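Local coordinates for protein alpha-1,3-glucanase (Bacillus circulans, PDB 5ZRU) that probably hydrolyses alpha-1,3-linked glucan through its family 87 catalytic unit, the part of a longer, calcium- and zinc-binding protein present in this chain, at residues I55-N60 with I154-S159; K485-T490 with E511-N516. All blocks are in the same frame, centred on the assembly; numbering follows the deposited sequence.

From the N terminus, the chain first builds a beta-rich domain, where contact 1 closes a long loop by bringing 55-60 against 154-159, two segments that hold the ends of strands from different antiparallel sheets and the turns that follow them. Only after it has closed does the chain enter the second catalytic domain, and there contact 2 joins 485-490 to 511-516 across a single short excursion, between neighbouring parallel strands. The loops therefore follow in series, neither nested nor crossed, a worked example of two ways in which one chain can fold back on itself. The centres of contact 1 and contact 2 lie about 48 Å apart, on opposite sides of the chain's centre.

Contact 1 (I55-N60 with I154-S159); sequences IALPSN and IRIQKS
Lys158 and Leu57 carry the dense half of this contact, in which the hydrocarbon of a lysine does the work of an apolar side chain. CG of Lys158 stands anti to the backbone N (chi1 177°), and the chain runs on extended to CE, touching the backbone of Leu57, Pro58 and Ser59. CD of Lys158 packs 3.4 Å from Leu57 O, and CE of Lys158 lies 3.6 Å from Asn60 N. A turn at the last torsion then sets the ammonium, which forms a salt bridge with Asp162 and also bonds to Leu164 O, so the charge of this buried residue is answered. On the inner side, CD1 of Leu57 reaches CG2 of Ile156 at 4.3 Å. Leu96, which touches Leu57, Ile156 and Lys158, and Val168, which touches Leu57 and Ile156, continue the apolar packing.

The other half, around the exposed Asn60, is looser and polar. OD1 of Asn60 sits 3.1 Å from Ser159 C. The alpha carbon of Asn60 makes a CA-H...O contact with Ser159 O. The firmer link is through water: a single molecule donates to Asn60 OD1 at 3.0 Å and accepts from Gln157 NE2 at 2.8 Å. The Gln157 amide is also held at its oxygen: OE1 of Gln157 takes a nearly straight bond from Arg155 NH1 (3.1 Å, 171°) lying in the guanidinium plane. Arg155 is in turn held by Gln65 and by a cation-pi contact with Tyr63.

Strands 53-57 and 153-157 belong to separate antiparallel sheets, whose facing side chains meet here, consistent with a beta-sandwich of the galactose-binding-domain-like clan to which this first catalytic domain is assigned.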
loop_
_atom_site.group_PDB
_atom_site.type_symbol
_atom_site.label_atom_id
_atom_site.label_comp_id
_atom_site.label_asym_id
_atom_site.label_seq_id
_atom_site.Cartn_x
_atom_site.Cartn_y
_atom_site.Cartn_z
ATOM N N ILE A 55 -18.779 8.977 -5.232
ATOM C CA ILE A 55 -19.687 9.723 -6.101
ATOM C C ILE A 55 -19.552 9.175 -7.512
ATOM O O ILE A 55 -18.468 9.216 -8.109
ATOM C CB ILE A 55 -19.398 11.234 -6.067
ATOM C CG1 ILE A 55 -19.525 11.768 -4.646
ATOM C CG2 ILE A 55 -20.355 11.981 -6.999
ATOM C CD1 ILE A 55 -18.375 12.659 -4.255
ATOM N N ALA A 56 -20.653 8.671 -8.056
ATOM C CA ALA A 56 -20.683 8.232 -9.440
ATOM C C ALA A 56 -21.006 9.414 -10.345
ATOM O O ALA A 56 -21.913 10.205 -10.049
ATOM C CB ALA A 56 -21.705 7.111 -9.634
ATOM N N LEU A 57 -20.247 9.534 -11.442
ATOM C CA LEU A 57 -20.464 10.506 -12.508
ATOM C C LEU A 57 -20.883 9.749 -13.767
ATOM O O LEU A 57 -20.050 9.447 -14.635
ATOM C CB LEU A 57 -19.199 11.334 -12.755
ATOM C CG LEU A 57 -18.545 11.928 -11.501
ATOM C CD1 LEU A 57 -17.271 12.698 -11.853
ATOM C CD2 LEU A 57 -19.521 12.814 -10.746
ATOM N N PRO A 58 -22.163 9.395 -13.890
ATOM C CA PRO A 58 -22.562 8.486 -14.970
ATOM C C PRO A 58 -22.711 9.151 -16.321
ATOM O O PRO A 58 -22.648 8.449 -17.338
ATOM C CB PRO A 58 -23.916 7.933 -14.491
ATOM C CG PRO A 58 -24.067 8.382 -13.079
ATOM C CD PRO A 58 -23.248 9.613 -12.923
ATOM N N SER A 59 -22.893 10.467 -16.372
ATOM C CA SER A 59 -23.313 11.115 -17.601
ATOM C C SER A 59 -22.696 12.499 -17.686
ATOM O O SER A 59 -22.324 13.097 -16.678
ATOM C CB SER A 59 -24.845 11.218 -17.678
ATOM O OG SER A 59 -25.356 11.850 -16.513
ATOM N N ASN A 60 -22.588 12.985 -18.917
ATOM C CA ASN A 60 -22.179 14.346 -19.235
ATOM C C ASN A 60 -22.841 15.360 -18.308
ATOM O O ASN A 60 -24.072 15.415 -18.197
ATOM C CB ASN A 60 -22.544 14.636 -20.698
ATOM C CG ASN A 60 -21.992 15.964 -21.198
ATOM O OD1 ASN A 60 -21.182 16.609 -20.537
ATOM N ND2 ASN A 60 -22.430 16.370 -22.379
ATOM N N ILE A 154 -13.405 23.476 -6.217
ATOM C CA ILE A 154 -12.821 22.628 -7.246
ATOM C C ILE A 154 -13.855 21.570 -7.596
ATOM O O ILE A 154 -14.414 20.907 -6.707
ATOM C CB ILE A 154 -11.475 22.019 -6.803
ATOM C CG1 ILE A 154 -10.935 21.064 -7.885
ATOM C CG2 ILE A 154 -11.609 21.381 -5.419
ATOM C CD1 ILE A 154 -9.448 20.666 -7.703
ATOM N N ARG A 155 -14.172 21.478 -8.881
ATOM C CA ARG A 155 -15.211 20.593 -9.378
ATOM C C ARG A 155 -14.570 19.572 -10.298
ATOM O O ARG A 155 -13.759 19.936 -11.157
ATOM C CB ARG A 155 -16.300 21.367 -10.132
ATOM C CG ARG A 155 -17.289 20.468 -10.852
ATOM C CD ARG A 155 -18.296 21.258 -11.677
ATOM N NE ARG A 155 -19.115 22.132 -10.851
ATOM C CZ ARG A 155 -20.293 22.621 -11.231
ATOM N NH1 ARG A 155 -20.795 22.307 -12.420
ATOM N NH2 ARG A 155 -20.965 23.417 -10.422
ATOM N N ILE A 156 -14.922 18.304 -10.100
ATOM C CA ILE A 156 -14.574 17.218 -11.010
ATOM C C ILE A 156 -15.835 16.874 -11.791
ATOM O O ILE A 156 -16.850 16.502 -11.197
ATOM C CB ILE A 156 -14.055 15.986 -10.254
ATOM C CG1 ILE A 156 -12.926 16.356 -9.272
ATOM C CG2 ILE A 156 -13.614 14.914 -11.240
ATOM C CD1 ILE A 156 -11.739 17.067 -9.909
ATOM N N GLN A 157 -15.785 16.981 -13.115
ATOM C CA GLN A 157 -17.001 16.861 -13.907
ATOM C C GLN A 157 -16.775 15.974 -15.123
ATOM O O GLN A 157 -15.750 16.075 -15.803
ATOM C CB GLN A 157 -17.498 18.254 -14.341
ATOM C CG GLN A 157 -18.736 18.229 -15.241
ATOM C CD GLN A 157 -19.367 19.599 -15.400
ATOM O OE1 GLN A 157 -19.507 20.348 -14.429
ATOM N NE2 GLN A 157 -19.745 19.939 -16.625
ATOM N N LYS A 158 -17.746 15.104 -15.397
ATOM C CA LYS A 158 -17.726 14.321 -16.622
ATOM C C LYS A 158 -18.200 15.172 -17.797
ATOM O O LYS A 158 -19.208 15.883 -17.698
ATOM C CB LYS A 158 -18.603 13.083 -16.474
ATOM C CG LYS A 158 -18.684 12.274 -17.752
ATOM C CD LYS A 158 -19.548 11.035 -17.599
ATOM C CE LYS A 158 -19.964 10.481 -18.977
ATOM N NZ LYS A 158 -18.805 9.954 -19.787
ATOM N N SER A 159 -17.483 15.093 -18.910
ATOM C CA SER A 159 -17.781 15.892 -20.087
ATOM C C SER A 159 -18.586 15.069 -21.087
ATOM O O SER A 159 -19.054 13.965 -20.786
ATOM C CB SER A 159 -16.483 16.399 -20.722
ATOM O OG SER A 159 -15.825 15.350 -21.421
HETATM O O HOH W 1 -19.905 18.918 -19.184
#

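Contact 2 (K485-T490 with E511-N516); sequences KNVTFT and ENIVFN
Phe489 and Phe515 form an offset stack, with centroids 4.4 Å apart and planes only 2° from parallel. Near-equal chi1 values (-60° and -73°) place both CG atoms alike, anti to the carbonyl carbon, and the rings lie side by side, pointing the same way. CE2 of Phe515 lies over the Phe489 face toward its rim, 3.4 Å from CD1 of Phe489. Phe453 meets Phe489, and Phe553 stacks on Phe515, so the aromatic row extends both ways. An alanine at Phe515 would probably open a gap between Phe489 and Phe553 and leave the Phe489 face without its stacking partner. Beside the rings, Val487 CG2 packs 3.9 Å from Ile513 CD1 on the same face.

Backbone hydrogen bonds join the in-register parallel strands, such as Phe489 N to Val514 O at 2.8 Å. On the opposite face, water connects Thr490 OG1 with Asn516 ND2, while Asn516 OD1 is hydrogen-bonded to Asn554 ND2. At the corner, Asn512 ND2 donates to Asn486 OD1 (2.8 Å); Asn486 ND2 in turn donates to Asn448 O.

Aligned aromatics on one face and asparagine corners in left-handed helical conformation are consistent with stacked coils of the parallel beta-helix of this pectate-lyase-like domain.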
loop_
_atom_site.group_PDB
_atom_site.type_symbol
_atom_site.label_atom_id
_atom_site.label_comp_id
_atom_site.label_asym_id
_atom_site.label_seq_id
_atom_site.Cartn_x
_atom_site.Cartn_y
_atom_site.Cartn_z
ATOM N N LYS A 485 3.813 -17.518 18.278
ATOM C CA LYS A 485 4.411 -17.513 19.607
ATOM C C LYS A 485 5.047 -16.163 19.919
ATOM O O LYS A 485 5.730 -15.587 19.070
ATOM C CB LYS A 485 5.467 -18.621 19.703
ATOM C CG LYS A 485 6.316 -18.584 20.936
ATOM C CD LYS A 485 7.136 -19.869 21.092
ATOM C CE LYS A 485 8.222 -20.018 20.044
ATOM N NZ LYS A 485 9.223 -21.056 20.485
ATOM N N ASN A 486 4.814 -15.668 21.142
ATOM C CA ASN A 486 5.452 -14.471 21.707
ATOM C C ASN A 486 5.068 -13.200 20.935
ATOM O O ASN A 486 5.880 -12.552 20.265
ATOM C CB ASN A 486 6.977 -14.640 21.778
ATOM C CG ASN A 486 7.400 -15.761 22.719
ATOM O OD1 ASN A 486 6.694 -16.087 23.676
ATOM N ND2 ASN A 486 8.557 -16.353 22.451
ATOM N N VAL A 487 3.795 -12.840 21.068
ATOM C CA VAL A 487 3.240 -11.666 20.403
ATOM C C VAL A 487 2.446 -10.870 21.426
ATOM O O VAL A 487 1.666 -11.442 22.196
ATOM C CB VAL A 487 2.346 -12.037 19.198
ATOM C CG1 VAL A 487 2.011 -10.781 18.404
ATOM C CG2 VAL A 487 3.027 -13.056 18.294
ATOM N N THR A 488 2.651 -9.557 21.441
ATOM C CA THR A 488 1.923 -8.662 22.330
ATOM C C THR A 488 1.275 -7.572 21.495
ATOM O O THR A 488 1.930 -6.994 20.618
ATOM C CB THR A 488 2.855 -8.042 23.373
ATOM O OG1 THR A 488 3.550 -9.083 24.070
ATOM C CG2 THR A 488 2.061 -7.192 24.378
ATOM N N PHE A 489 -0.003 -7.305 21.769
ATOM C CA PHE A 489 -0.769 -6.210 21.183
ATOM C C PHE A 489 -1.133 -5.260 22.312
ATOM O O PHE A 489 -1.733 -5.686 23.304
ATOM C CB PHE A 489 -2.050 -6.707 20.506
ATOM C CG PHE A 489 -1.820 -7.673 19.393
ATOM C CD1 PHE A 489 -1.515 -8.996 19.654
ATOM C CD2 PHE A 489 -1.933 -7.257 18.077
ATOM C CE1 PHE A 489 -1.320 -9.891 18.628
ATOM C CE2 PHE A 489 -1.722 -8.146 17.043
ATOM C CZ PHE A 489 -1.418 -9.465 17.319
ATOM N N THR A 490 -0.777 -3.983 22.175
ATOM C CA THR A 490 -1.039 -3.035 23.254
ATOM C C THR A 490 -1.582 -1.727 22.691
ATOM O O THR A 490 -1.022 -1.184 21.737
ATOM C CB THR A 490 0.238 -2.785 24.068
ATOM O OG1 THR A 490 0.731 -4.043 24.547
ATOM C CG2 THR A 490 -0.064 -1.873 25.257
ATOM N N GLU A 511 0.954 -19.511 21.580
ATOM C CA GLU A 511 1.736 -19.525 22.813
ATOM C C GLU A 511 2.173 -18.112 23.176
ATOM O O GLU A 511 2.790 -17.429 22.355
ATOM C CB GLU A 511 2.968 -20.422 22.650
ATOM C CG GLU A 511 2.626 -21.875 22.317
ATOM C CD GLU A 511 3.825 -22.660 21.806
ATOM O OE1 GLU A 511 3.629 -23.545 20.943
ATOM O OE2 GLU A 511 4.957 -22.385 22.262
ATOM N N ASN A 512 1.889 -17.695 24.413
ATOM C CA ASN A 512 2.274 -16.376 24.930
ATOM C C ASN A 512 1.802 -15.251 24.001
ATOM O O ASN A 512 2.584 -14.430 23.528
ATOM C CB ASN A 512 3.787 -16.283 25.154
ATOM C CG ASN A 512 4.194 -15.012 25.912
ATOM O OD1 ASN A 512 3.426 -14.488 26.718
ATOM N ND2 ASN A 512 5.398 -14.520 25.650
ATOM N N ILE A 513 0.498 -15.220 23.754
ATOM C CA ILE A 513 -0.134 -14.148 22.988
ATOM C C ILE A 513 -0.894 -13.269 23.971
ATOM O O ILE A 513 -1.830 -13.738 24.628
ATOM C CB ILE A 513 -1.084 -14.690 21.910
ATOM C CG1 ILE A 513 -0.444 -15.842 21.121
ATOM C CG2 ILE A 513 -1.540 -13.548 20.996
ATOM C CD1 ILE A 513 0.851 -15.475 20.370
ATOM N N VAL A 514 -0.513 -11.989 24.058
ATOM C CA VAL A 514 -1.049 -11.080 25.068
ATOM C C VAL A 514 -1.627 -9.846 24.389
ATOM O O VAL A 514 -0.992 -9.264 23.501
ATOM C CB VAL A 514 0.027 -10.671 26.091
ATOM C CG1 VAL A 514 -0.571 -9.715 27.131
ATOM C CG2 VAL A 514 0.618 -11.911 26.762
ATOM N N PHE A 515 -2.821 -9.440 24.824
ATOM C CA PHE A 515 -3.539 -8.285 24.291
ATOM C C PHE A 515 -3.835 -7.337 25.446
ATOM O O PHE A 515 -4.688 -7.640 26.289
ATOM C CB PHE A 515 -4.859 -8.704 23.643
ATOM C CG PHE A 515 -4.723 -9.412 22.332
ATOM C CD1 PHE A 515 -4.456 -10.773 22.283
ATOM C CD2 PHE A 515 -4.929 -8.724 21.138
ATOM C CE1 PHE A 515 -4.363 -11.432 21.065
ATOM C CE2 PHE A 515 -4.845 -9.376 19.918
ATOM C CZ PHE A 515 -4.550 -10.737 19.886
ATOM N N ASN A 516 -3.176 -6.181 25.478
ATOM C CA ASN A 516 -3.377 -5.228 26.564
ATOM C C ASN A 516 -4.015 -3.947 26.039
ATOM O O ASN A 516 -3.642 -3.455 24.972
ATOM C CB ASN A 516 -2.044 -4.906 27.262
ATOM C CG ASN A 516 -1.430 -6.126 27.952
ATOM O OD1 ASN A 516 -2.137 -7.033 28.385
ATOM N ND2 ASN A 516 -0.114 -6.154 28.035
HETATM O O HOH W 2 3.492 -11.925 24.685
HETATM O O HOH W 3 1.465 -4.108 27.320
#